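Local structure of protein argonaute (Methanocaldococcus jannaschii, 5G5S) at residues A[99-104]-A[143-148]; A[302-307]-A[616-621]; A[366-371]-A[433-438]; A[405-410]-A[442-447]. The protein uses short single-stranded DNA guides to bind complementary DNA targets and cut them, possibly in defence against invading genetic elements. All coordinates share one frame; numbering follows the deposited sequence. Where two conformers were deposited one is given.

How the contacts relate
From the N terminus, contact 1 comes first, closing a loop of 38 residues as helix 97-111 of the N-terminal domain meets strand 134-147. Contact 2 spans 308 residues, joining strand 302-308 to strand 614-618 of the PIWI domain; it touches contact 1 where Lys145 and His147 hydrogen-bond to the backbone of Gly619. Nested inside that loop, on the opposite side of the chain's centre, lie contacts 3 and 4 of the Mid domain, closing loops of 61 and 31 residues. Their segments alternate along the chain, so the two cross, with centres about 10 Å apart. Contact 3 joins the ends of two parallel strands, and contact 4 seats helix 442-452 at the end of strand 397-407.

Contact 1: residues A[99-104]-A[143-148]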
# COMPACT_ATOMS: atom_id res chain seq x y z
N ILE A 99 -15.76 -21.72 -0.44
CA ILE A 99 -16.40 -22.07 -1.73
C ILE A 99 -17.88 -21.68 -1.67
O ILE A 99 -18.39 -21.06 -2.60
CB ILE A 99 -16.19 -23.58 -2.08
CG1 ILE A 99 -14.71 -24.05 -1.91
CG2 ILE A 99 -16.79 -23.96 -3.46
CD1 ILE A 99 -13.65 -23.42 -2.84
N ALA A 100 -18.55 -22.04 -0.55
CA ALA A 100 -19.95 -21.75 -0.27
C ALA A 100 -20.27 -20.24 -0.35
O ALA A 100 -21.29 -19.89 -0.94
CB ALA A 100 -20.35 -22.31 1.08
N GLU A 101 -19.39 -19.36 0.21
CA GLU A 101 -19.54 -17.88 0.19
C GLU A 101 -19.64 -17.38 -1.27
O GLU A 101 -20.55 -16.60 -1.60
CB GLU A 101 -18.33 -17.19 0.84
CG GLU A 101 -18.23 -17.33 2.35
CD GLU A 101 -16.86 -17.03 2.94
OE1 GLU A 101 -15.91 -16.79 2.17
OE2 GLU A 101 -16.74 -17.05 4.19
N LYS A 102 -18.72 -17.84 -2.13
CA LYS A 102 -18.67 -17.44 -3.54
C LYS A 102 -19.85 -17.95 -4.34
O LYS A 102 -20.30 -17.25 -5.26
CB LYS A 102 -17.33 -17.82 -4.19
CG LYS A 102 -16.24 -16.80 -3.94
CD LYS A 102 -15.18 -17.31 -2.99
CE LYS A 102 -14.83 -16.31 -1.92
NZ LYS A 102 -14.13 -16.94 -0.77
N LEU A 103 -20.36 -19.14 -4.00
CA LEU A 103 -21.53 -19.69 -4.69
C LEU A 103 -22.80 -18.94 -4.33
O LEU A 103 -23.61 -18.66 -5.20
CB LEU A 103 -21.65 -21.22 -4.54
CG LEU A 103 -20.56 -22.06 -5.26
CD1 LEU A 103 -20.64 -23.50 -4.89
CD2 LEU A 103 -20.65 -21.94 -6.78
N VAL A 104 -22.92 -18.48 -3.07
CA VAL A 104 -24.05 -17.66 -2.59
C VAL A 104 -24.00 -16.30 -3.31
O VAL A 104 -25.05 -15.79 -3.72
CB VAL A 104 -24.09 -17.53 -1.05
CG1 VAL A 104 -25.18 -16.55 -0.59
CG2 VAL A 104 -24.30 -18.88 -0.38
N GLU A 143 -19.77 -8.53 -1.28
CA GLU A 143 -19.16 -9.84 -1.08
C GLU A 143 -20.02 -10.59 -0.08
O GLU A 143 -20.75 -9.96 0.69
CB GLU A 143 -17.78 -9.64 -0.45
CG GLU A 143 -16.72 -10.61 -0.91
CD GLU A 143 -15.34 -10.25 -0.38
OE1 GLU A 143 -15.21 -10.07 0.85
OE2 GLU A 143 -14.40 -10.12 -1.20
N VAL A 144 -19.95 -11.93 -0.08
CA VAL A 144 -20.66 -12.72 0.92
C VAL A 144 -19.69 -13.47 1.82
O VAL A 144 -18.63 -13.91 1.36
CB VAL A 144 -21.99 -13.46 0.53
CG1 VAL A 144 -22.37 -13.24 -0.91
CG2 VAL A 144 -21.99 -14.94 0.90
N LYS A 145 -20.00 -13.52 3.12
CA LYS A 145 -19.16 -14.15 4.13
C LYS A 145 -19.94 -15.10 4.98
O LYS A 145 -21.05 -14.78 5.40
CB LYS A 145 -18.44 -13.10 5.00
CG LYS A 145 -17.27 -12.36 4.30
CD LYS A 145 -16.08 -13.24 3.86
CE LYS A 145 -15.44 -14.01 4.99
NZ LYS A 145 -14.51 -15.05 4.48
N LYS A 146 -19.38 -16.30 5.21
CA LYS A 146 -20.00 -17.27 6.08
C LYS A 146 -19.37 -17.10 7.45
O LYS A 146 -18.15 -17.17 7.58
CB LYS A 146 -19.88 -18.72 5.57
CG LYS A 146 -20.92 -19.61 6.24
CD LYS A 146 -20.78 -21.09 5.92
CE LYS A 146 -21.85 -21.87 6.64
NZ LYS A 146 -21.60 -23.33 6.60
N HIS A 147 -20.18 -16.71 8.42
CA HIS A 147 -19.76 -16.56 9.80
C HIS A 147 -20.72 -17.47 10.54
O HIS A 147 -21.93 -17.37 10.35
CB HIS A 147 -19.89 -15.12 10.27
CG HIS A 147 -19.27 -14.87 11.61
ND1 HIS A 147 -17.92 -14.97 11.83
CD2 HIS A 147 -19.82 -14.53 12.80
CE1 HIS A 147 -17.66 -14.71 13.10
NE2 HIS A 147 -18.80 -14.44 13.70
N ASP A 148 -20.16 -18.35 11.37
CA ASP A 148 -20.93 -19.39 12.07
C ASP A 148 -21.63 -20.18 10.97
O ASP A 148 -20.98 -20.64 10.04
CB ASP A 148 -21.86 -18.88 13.17
CG ASP A 148 -21.12 -18.46 14.41
OD1 ASP A 148 -19.94 -18.07 14.29
OD2 ASP A 148 -21.70 -18.54 15.51
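Glu101, on helix 97-111 of the N-terminal domain, reaches across to Lys145 and Lys146 near the end of strand 134-147, a helix-on-strand packing fastened by a buried carboxylate. The N-to-C directions of the two short segments make 140°, and their axes approach to 7.2 Å. In Glu101, CG stands anti to the carbonyl carbon (chi1 -72°), beside the backbone N; the extended chain beyond it carries the carboxylate to the strand. Glu101 OE2 accepts from Lys146 N at 2.9 Å, a nearly straight bond (171°) on the anti side but somewhat out of the carboxylate plane. Lys145 NZ meets Glu101 OE2 at 3.0 Å from the syn side, both donors being tilted out of the plane toward the same face. The CB of Lys145 points away from the helix; bends at chi2 and chi3 turn the chain back toward it, and the ammonium at its end also bonds Gly619 O in the PIWI domain. Glu101 OE1 has weaker partners: Lys145 NZ at 3.2 Å and, from its own helix, Lys102 NZ at 3.4 Å. Val104 also packs on Val144, a doubtful detail because Val144 has two conformers. With two ammonium groups and a peptide N-H around it, the Glu101 carboxylate is probably held in its ionised form despite burial, and Lys145 carries the tie onward to the PIWI domain.

Contact 2: residues A[302-307]-A[616-621]; sequences KELEFM and SVFGND
Ser616 and the 304-306 part of strand 302-308 meet through one hydrogen bond and a small apolar surface. The bond is side chain to backbone: Ser616 OG, set anti to its own backbone N (chi1 -166°), donates to Glu305 O at 2.6 Å, tilted 31° from the carbonyl plane. The same Ser616 OG also packs against Leu304 CG, 3.3 Å away. A CH-pi contact comes next. Ser616 CB sits over the centre of the Phe306 ring, 3.5 Å from its centroid and only 9° off the normal, while Leu304 O lies in the ring plane at its edge. The remaining contacts are apolar: Leu304 CD1 approaches the edge of the Phe618 ring at CD1, 4.0 Å away, and Lys302 CG comes obliquely to Phe618 CE1 at 3.7 Å. Beyond Phe618, a type I' turn through Gly619 and Asn620 brings the chain back at Asp621. Strands 614-618 and 621-625 thus form a beta-hairpin with a two-residue type I' loop; strand 614-618 pairs on its other side with antiparallel strand 302-308, which in turn pairs with strand 7-12 to extend the mixed sheet of the RNase H-like PIWI domain.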
# COMPACT_ATOMS: atom_id res chain seq x y z
N LYS A 302 -24.09 -6.38 11.45
CA LYS A 302 -23.55 -7.40 12.35
C LYS A 302 -22.75 -6.79 13.51
O LYS A 302 -21.87 -5.96 13.30
CB LYS A 302 -22.72 -8.46 11.58
CG LYS A 302 -22.11 -9.62 12.41
CD LYS A 302 -23.17 -10.53 13.06
CE LYS A 302 -22.58 -11.79 13.66
NZ LYS A 302 -22.05 -11.57 15.03
N GLU A 303 -23.08 -7.22 14.73
CA GLU A 303 -22.35 -6.78 15.90
C GLU A 303 -21.26 -7.81 16.14
O GLU A 303 -21.53 -9.02 16.16
CB GLU A 303 -23.27 -6.62 17.11
CG GLU A 303 -22.90 -5.41 17.96
CD GLU A 303 -23.94 -5.02 18.99
OE1 GLU A 303 -24.39 -5.89 19.78
OE2 GLU A 303 -24.29 -3.82 19.03
N LEU A 304 -20.02 -7.35 16.29
CA LEU A 304 -18.86 -8.20 16.45
C LEU A 304 -18.02 -7.83 17.67
O LEU A 304 -17.85 -6.65 17.94
CB LEU A 304 -18.01 -8.07 15.16
CG LEU A 304 -17.02 -9.17 14.84
CD1 LEU A 304 -17.70 -10.53 14.75
CD2 LEU A 304 -16.28 -8.84 13.55
N GLU A 305 -17.46 -8.85 18.35
CA GLU A 305 -16.58 -8.69 19.51
C GLU A 305 -15.13 -8.47 19.02
O GLU A 305 -14.63 -9.24 18.20
CB GLU A 305 -16.66 -9.92 20.43
CG GLU A 305 -17.94 -10.01 21.24
CD GLU A 305 -18.02 -11.23 22.14
OE1 GLU A 305 -17.87 -12.36 21.64
OE2 GLU A 305 -18.27 -11.05 23.36
N PHE A 306 -14.47 -7.42 19.54
CA PHE A 306 -13.11 -7.03 19.16
C PHE A 306 -12.14 -7.07 20.34
O PHE A 306 -12.44 -6.56 21.41
CB PHE A 306 -13.11 -5.59 18.57
CG PHE A 306 -13.52 -5.44 17.12
CD1 PHE A 306 -14.85 -5.54 16.74
CD2 PHE A 306 -12.58 -5.16 16.14
CE1 PHE A 306 -15.23 -5.40 15.40
CE2 PHE A 306 -12.95 -5.03 14.80
CZ PHE A 306 -14.27 -5.16 14.44
N MET A 307 -10.96 -7.65 20.11
CA MET A 307 -9.87 -7.65 21.08
C MET A 307 -9.21 -6.25 20.97
O MET A 307 -9.30 -5.60 19.92
CB MET A 307 -8.82 -8.76 20.76
CG MET A 307 -7.87 -8.39 19.62
SD MET A 307 -6.47 -9.49 19.26
CE MET A 307 -5.33 -8.97 20.48
N SER A 616 -10.53 -8.14 15.09
CA SER A 616 -11.53 -9.21 15.20
C SER A 616 -11.39 -10.20 14.04
O SER A 616 -10.54 -10.01 13.16
CB SER A 616 -12.94 -8.64 15.30
OG SER A 616 -13.86 -9.63 15.71
N VAL A 617 -12.17 -11.31 14.07
CA VAL A 617 -12.15 -12.35 13.04
C VAL A 617 -13.58 -12.56 12.53
O VAL A 617 -14.48 -12.85 13.31
CB VAL A 617 -11.50 -13.68 13.54
CG1 VAL A 617 -11.64 -14.80 12.51
CG2 VAL A 617 -10.03 -13.49 13.91
N PHE A 618 -13.79 -12.37 11.22
CA PHE A 618 -15.11 -12.57 10.63
C PHE A 618 -15.02 -13.61 9.51
O PHE A 618 -14.39 -13.34 8.47
CB PHE A 618 -15.72 -11.24 10.16
CG PHE A 618 -17.20 -11.32 9.85
CD1 PHE A 618 -18.14 -11.49 10.86
CD2 PHE A 618 -17.65 -11.20 8.54
CE1 PHE A 618 -19.50 -11.55 10.57
CE2 PHE A 618 -19.01 -11.27 8.25
CZ PHE A 618 -19.93 -11.46 9.26
N GLY A 619 -15.60 -14.79 9.77
CA GLY A 619 -15.59 -15.94 8.86
C GLY A 619 -14.23 -16.24 8.28
O GLY A 619 -14.05 -16.23 7.05
N ASN A 620 -13.24 -16.46 9.17
CA ASN A 620 -11.83 -16.70 8.81
C ASN A 620 -10.99 -15.46 8.41
O ASN A 620 -9.78 -15.59 8.26
CB ASN A 620 -11.63 -17.90 7.86
CG ASN A 620 -12.28 -19.17 8.36
OD1 ASN A 620 -13.05 -19.82 7.64
ND2 ASN A 620 -12.02 -19.54 9.61
N ASP A 621 -11.61 -14.28 8.25
CA ASP A 621 -10.84 -13.06 7.91
C ASP A 621 -10.56 -12.24 9.14
O ASP A 621 -11.45 -12.00 9.94
CB ASP A 621 -11.57 -12.16 6.89
CG ASP A 621 -11.81 -12.72 5.51
OD1 ASP A 621 -11.01 -13.58 5.06
OD2 ASP A 621 -12.75 -12.25 4.83

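Contact 3: residues A[366-371]-A[433-438]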
# COMPACT_ATOMS: atom_id res chain seq x y z
N GLU A 366 12.30 29.99 -2.28
CA GLU A 366 12.38 31.43 -2.59
C GLU A 366 11.18 32.23 -2.06
O GLU A 366 11.36 33.33 -1.55
CB GLU A 366 12.50 31.66 -4.10
CG GLU A 366 13.93 31.59 -4.63
CD GLU A 366 14.08 31.89 -6.11
OE1 GLU A 366 13.53 32.92 -6.57
OE2 GLU A 366 14.79 31.13 -6.80
N GLU A 367 9.96 31.66 -2.18
CA GLU A 367 8.69 32.25 -1.76
C GLU A 367 8.56 32.54 -0.26
O GLU A 367 7.69 33.32 0.13
CB GLU A 367 7.50 31.41 -2.27
CG GLU A 367 7.38 31.35 -3.78
CD GLU A 367 5.97 31.24 -4.32
OE1 GLU A 367 5.26 30.28 -3.96
OE2 GLU A 367 5.58 32.11 -5.13
N ILE A 368 9.43 31.94 0.58
CA ILE A 368 9.41 32.14 2.04
C ILE A 368 10.66 32.89 2.60
O ILE A 368 10.89 32.88 3.81
CB ILE A 368 9.03 30.85 2.83
CG1 ILE A 368 9.96 29.66 2.50
CG2 ILE A 368 7.55 30.50 2.63
CD1 ILE A 368 10.07 28.59 3.55
N LYS A 369 11.41 33.57 1.71
CA LYS A 369 12.64 34.32 2.00
C LYS A 369 12.54 35.40 3.09
O LYS A 369 13.57 35.72 3.69
CB LYS A 369 13.23 34.93 0.72
N ASP A 370 11.34 35.96 3.33
CA ASP A 370 11.11 37.02 4.34
C ASP A 370 11.35 36.53 5.76
O ASP A 370 11.80 37.30 6.61
CB ASP A 370 9.68 37.59 4.25
CG ASP A 370 9.06 37.58 2.87
OD1 ASP A 370 8.66 36.48 2.41
OD2 ASP A 370 8.92 38.68 2.27
N GLU A 371 11.06 35.24 6.01
CA GLU A 371 11.18 34.61 7.32
C GLU A 371 12.54 33.92 7.57
O GLU A 371 12.63 33.05 8.44
CB GLU A 371 10.01 33.64 7.56
CG GLU A 371 8.66 34.33 7.68
CD GLU A 371 7.49 33.43 7.33
OE1 GLU A 371 7.14 33.35 6.13
OE2 GLU A 371 6.94 32.79 8.26
N ILE A 433 13.21 23.30 3.33
CA ILE A 433 12.19 24.11 3.98
C ILE A 433 11.29 24.67 2.87
O ILE A 433 11.73 25.49 2.06
CB ILE A 433 12.80 25.25 4.87
CG1 ILE A 433 14.08 24.81 5.67
CG2 ILE A 433 11.73 25.92 5.76
CD1 ILE A 433 13.90 23.76 6.77
N GLY A 434 10.06 24.16 2.81
CA GLY A 434 9.09 24.55 1.80
C GLY A 434 7.80 25.13 2.34
O GLY A 434 7.68 25.38 3.54
N LYS A 435 6.83 25.34 1.44
CA LYS A 435 5.51 25.89 1.76
C LYS A 435 4.37 25.14 1.06
O LYS A 435 4.63 24.38 0.12
CB LYS A 435 5.46 27.41 1.48
CG LYS A 435 5.78 27.83 0.04
CD LYS A 435 5.21 29.20 -0.28
CE LYS A 435 3.91 29.10 -1.05
NZ LYS A 435 3.41 30.44 -1.46
N GLU A 436 3.12 25.32 1.54
CA GLU A 436 1.94 24.66 0.98
C GLU A 436 1.62 25.13 -0.44
O GLU A 436 1.12 26.24 -0.64
CB GLU A 436 0.72 24.77 1.93
CG GLU A 436 -0.48 23.91 1.53
CD GLU A 436 -0.24 22.43 1.34
OE1 GLU A 436 0.22 21.76 2.30
OE2 GLU A 436 -0.53 21.92 0.24
N LYS A 437 2.01 24.31 -1.40
CA LYS A 437 1.80 24.55 -2.82
C LYS A 437 0.78 23.60 -3.43
O LYS A 437 0.66 23.54 -4.65
CB LYS A 437 3.12 24.44 -3.58
CG LYS A 437 4.17 25.45 -3.17
CD LYS A 437 5.38 25.36 -4.08
CE LYS A 437 6.37 26.48 -3.83
NZ LYS A 437 5.82 27.81 -4.22
N TYR A 438 0.10 22.81 -2.59
CA TYR A 438 -0.90 21.86 -3.07
C TYR A 438 -0.35 20.83 -4.06
O TYR A 438 0.56 20.08 -3.74
CB TYR A 438 -2.18 22.55 -3.54
CG TYR A 438 -2.80 23.40 -2.46
CD1 TYR A 438 -3.43 22.82 -1.37
CD2 TYR A 438 -2.71 24.78 -2.51
CE1 TYR A 438 -3.98 23.60 -0.37
CE2 TYR A 438 -3.25 25.57 -1.51
CZ TYR A 438 -3.89 24.97 -0.44
OH TYR A 438 -4.43 25.75 0.55
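Glu367 and Lys435 lay their side chains at about a right angle, so that Lys435 CD passes 3.8 Å from Glu367 CB before the ammonium meets the carboxylate. The one marked bend in the Lys435 chain is at chi3 (-99°), which swings CE aside, and Lys435 NZ beyond it stands 3.1 Å from Glu367 OE1, approaching from above the carboxylate plane, 58° out of it. A second lysine is directed at the same oxygen: Lys437 runs extended until chi4, where it bends, and its NZ ends so close to OE1 that the salt bridge is plain but its exact length doubtful. One carboxylate oxygen thus serves two ammonium groups, and the two positive charges probably stabilise the ionised glutamate.

The setting is the Rossmann-like Mid domain. Residues 366-370, after strand 357-365, form a short 3-10 segment, and Glu371 sits at the N-cap position of helix 372-390. Residues 433-438 take in the end of the neighbouring parallel strand 428-434 and the loop after it, so the contact joins the C-terminal ends of adjacent strands. The guide's 5'-phosphorylated end is bound in part by residues 459-462, at the corresponding end of the next strand.

Beside the charges, Ile368 and Lys435 slide past each other in opposite directions, with Ile368 CG2 against Lys435 CB at 3.9 Å. The CG1 branch of Ile368 ends at CD1, which meets Ile433 CG2 at 3.8 Å, the two isoleucines crossing at about a right angle, and lies equally near Ile433 O. Trp463, from helix 463-467, packs on both isoleucines.

Contact 4: residues A[405-410]-A[442-447]; sequences KYFSTD and DYYEIL
Thr409, which follows strand 397-407, is wedged against Tyr443 and Tyr444 on helix 442-452, and it has more surface buried here than any other residue. Its CB rests on Tyr443 CB at 3.8 Å. The carbonyl oxygen of Thr409 lies over the face of the Tyr443 ring, displaced toward the rim and 3.4 Å from CD1. The methyl serves the next tyrosine: with OG1 between the backbone N and the carbonyl carbon (chi1 55°), CG2 is left anti to that carbon and settles over a face of the Tyr444 ring, 4.2 Å from its centroid.

Phe407, the last residue of the strand, packs on Tyr444 and Leu447. Its ring takes Leu447 CD2 over the centre of one face, 3.9 Å from the centroid and 11° off the normal. At its edge Phe407 CZ meets Tyr444 CE1 at 3.5 Å. The two ring planes stand nearly perpendicular, at 87°, yet neither ring lies over the other's face, so they meet rim to rim. Ile415, of helix 412-420, touches both Phe407 and Leu447 and extends this apolar layer of the Mid domain between sheet and helix.

Tyr444 is polar only at its tip, where OH hydrogen-bonds Asp365 OD2 and the backbone N of Lys435, linking the helix to the end of strand 357-365 and to the residue just after strand 428-434. Apart from the Thr409 carbonyl oxygen on the Tyr443 face, the contact is apolar packing of ring edges, ring faces and methyls, while hydrogen bonding of the Tyr444 hydroxyl fixes where that ring ends.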
# COMPACT_ATOMS: atom_id res chain seq x y z
N LYS A 405 21.15 27.55 0.75
CA LYS A 405 20.81 27.90 -0.63
C LYS A 405 19.31 28.09 -0.83
O LYS A 405 18.50 27.37 -0.24
CB LYS A 405 21.31 26.79 -1.59
CG LYS A 405 22.82 26.78 -1.83
CD LYS A 405 23.25 25.58 -2.66
CE LYS A 405 24.52 25.81 -3.47
NZ LYS A 405 25.74 25.96 -2.62
N TYR A 406 18.95 29.03 -1.73
CA TYR A 406 17.56 29.28 -2.10
C TYR A 406 17.23 28.54 -3.39
O TYR A 406 18.11 28.34 -4.23
CB TYR A 406 17.28 30.78 -2.29
CG TYR A 406 17.11 31.56 -1.01
CD1 TYR A 406 15.99 31.38 -0.20
CD2 TYR A 406 18.02 32.56 -0.66
CE1 TYR A 406 15.81 32.12 0.96
CE2 TYR A 406 17.84 33.32 0.50
CZ TYR A 406 16.74 33.10 1.31
OH TYR A 406 16.56 33.85 2.45
N PHE A 407 15.95 28.13 -3.55
CA PHE A 407 15.47 27.42 -4.74
C PHE A 407 14.02 27.81 -5.08
O PHE A 407 13.28 28.30 -4.22
CB PHE A 407 15.60 25.89 -4.56
CG PHE A 407 14.58 25.23 -3.65
CD1 PHE A 407 14.83 25.10 -2.29
CD2 PHE A 407 13.38 24.73 -4.16
CE1 PHE A 407 13.89 24.49 -1.45
CE2 PHE A 407 12.43 24.15 -3.31
CZ PHE A 407 12.69 24.03 -1.96
N SER A 408 13.62 27.54 -6.33
CA SER A 408 12.26 27.76 -6.83
C SER A 408 11.70 26.42 -7.34
O SER A 408 12.45 25.64 -7.93
CB SER A 408 12.27 28.80 -7.95
OG SER A 408 10.98 28.99 -8.50
N THR A 409 10.40 26.16 -7.11
CA THR A 409 9.75 24.92 -7.57
C THR A 409 9.56 24.92 -9.08
O THR A 409 9.43 23.85 -9.68
CB THR A 409 8.45 24.64 -6.81
OG1 THR A 409 7.57 25.76 -6.91
CG2 THR A 409 8.69 24.22 -5.37
N ASP A 410 9.57 26.12 -9.68
CA ASP A 410 9.47 26.35 -11.12
C ASP A 410 10.76 25.93 -11.84
O ASP A 410 10.69 25.56 -13.01
CB ASP A 410 9.13 27.83 -11.41
CG ASP A 410 7.68 28.23 -11.20
OD1 ASP A 410 6.86 27.35 -10.81
OD2 ASP A 410 7.35 29.41 -11.46
N ASP A 442 4.53 18.16 -5.23
CA ASP A 442 5.25 17.09 -5.92
C ASP A 442 6.62 17.55 -6.43
O ASP A 442 7.50 16.71 -6.60
CB ASP A 442 4.39 16.50 -7.05
CG ASP A 442 3.30 15.55 -6.56
OD1 ASP A 442 3.52 14.84 -5.54
OD2 ASP A 442 2.24 15.47 -7.22
N TYR A 443 6.80 18.88 -6.64
CA TYR A 443 8.08 19.47 -7.05
C TYR A 443 9.12 19.29 -5.94
O TYR A 443 10.30 19.13 -6.24
CB TYR A 443 7.93 20.95 -7.44
CG TYR A 443 7.34 21.20 -8.81
CD1 TYR A 443 7.99 20.78 -9.96
CD2 TYR A 443 6.16 21.93 -8.96
CE1 TYR A 443 7.46 21.03 -11.23
CE2 TYR A 443 5.63 22.20 -10.22
CZ TYR A 443 6.28 21.75 -11.35
OH TYR A 443 5.75 22.01 -12.60
N TYR A 444 8.68 19.27 -4.66
CA TYR A 444 9.54 19.01 -3.51
C TYR A 444 10.03 17.57 -3.52
O TYR A 444 11.17 17.30 -3.16
CB TYR A 444 8.83 19.34 -2.18
CG TYR A 444 8.55 20.81 -1.96
CD1 TYR A 444 9.57 21.75 -2.01
CD2 TYR A 444 7.28 21.25 -1.60
CE1 TYR A 444 9.32 23.11 -1.79
CE2 TYR A 444 7.02 22.60 -1.35
CZ TYR A 444 8.04 23.53 -1.46
OH TYR A 444 7.80 24.85 -1.21
N GLU A 445 9.16 16.64 -3.98
CA GLU A 445 9.48 15.21 -4.13
C GLU A 445 10.44 15.03 -5.33
O GLU A 445 11.32 14.17 -5.28
CB GLU A 445 8.19 14.38 -4.33
CG GLU A 445 7.28 14.31 -3.11
CD GLU A 445 7.87 13.66 -1.87
OE1 GLU A 445 8.54 12.61 -2.00
OE2 GLU A 445 7.68 14.23 -0.77
N ILE A 446 10.27 15.88 -6.38
CA ILE A 446 11.16 15.91 -7.56
C ILE A 446 12.55 16.32 -7.09
O ILE A 446 13.53 15.69 -7.49
CB ILE A 446 10.60 16.81 -8.71
CG1 ILE A 446 9.37 16.17 -9.39
CG2 ILE A 446 11.67 17.20 -9.75
CD1 ILE A 446 9.56 14.71 -9.84
N LEU A 447 12.63 17.32 -6.19
CA LEU A 447 13.87 17.82 -5.62
C LEU A 447 14.60 16.73 -4.84
O LEU A 447 15.79 16.54 -5.06
CB LEU A 447 13.65 19.09 -4.76
CG LEU A 447 14.92 19.83 -4.28
CD1 LEU A 447 15.68 20.43 -5.45
CD2 LEU A 447 14.60 20.90 -3.26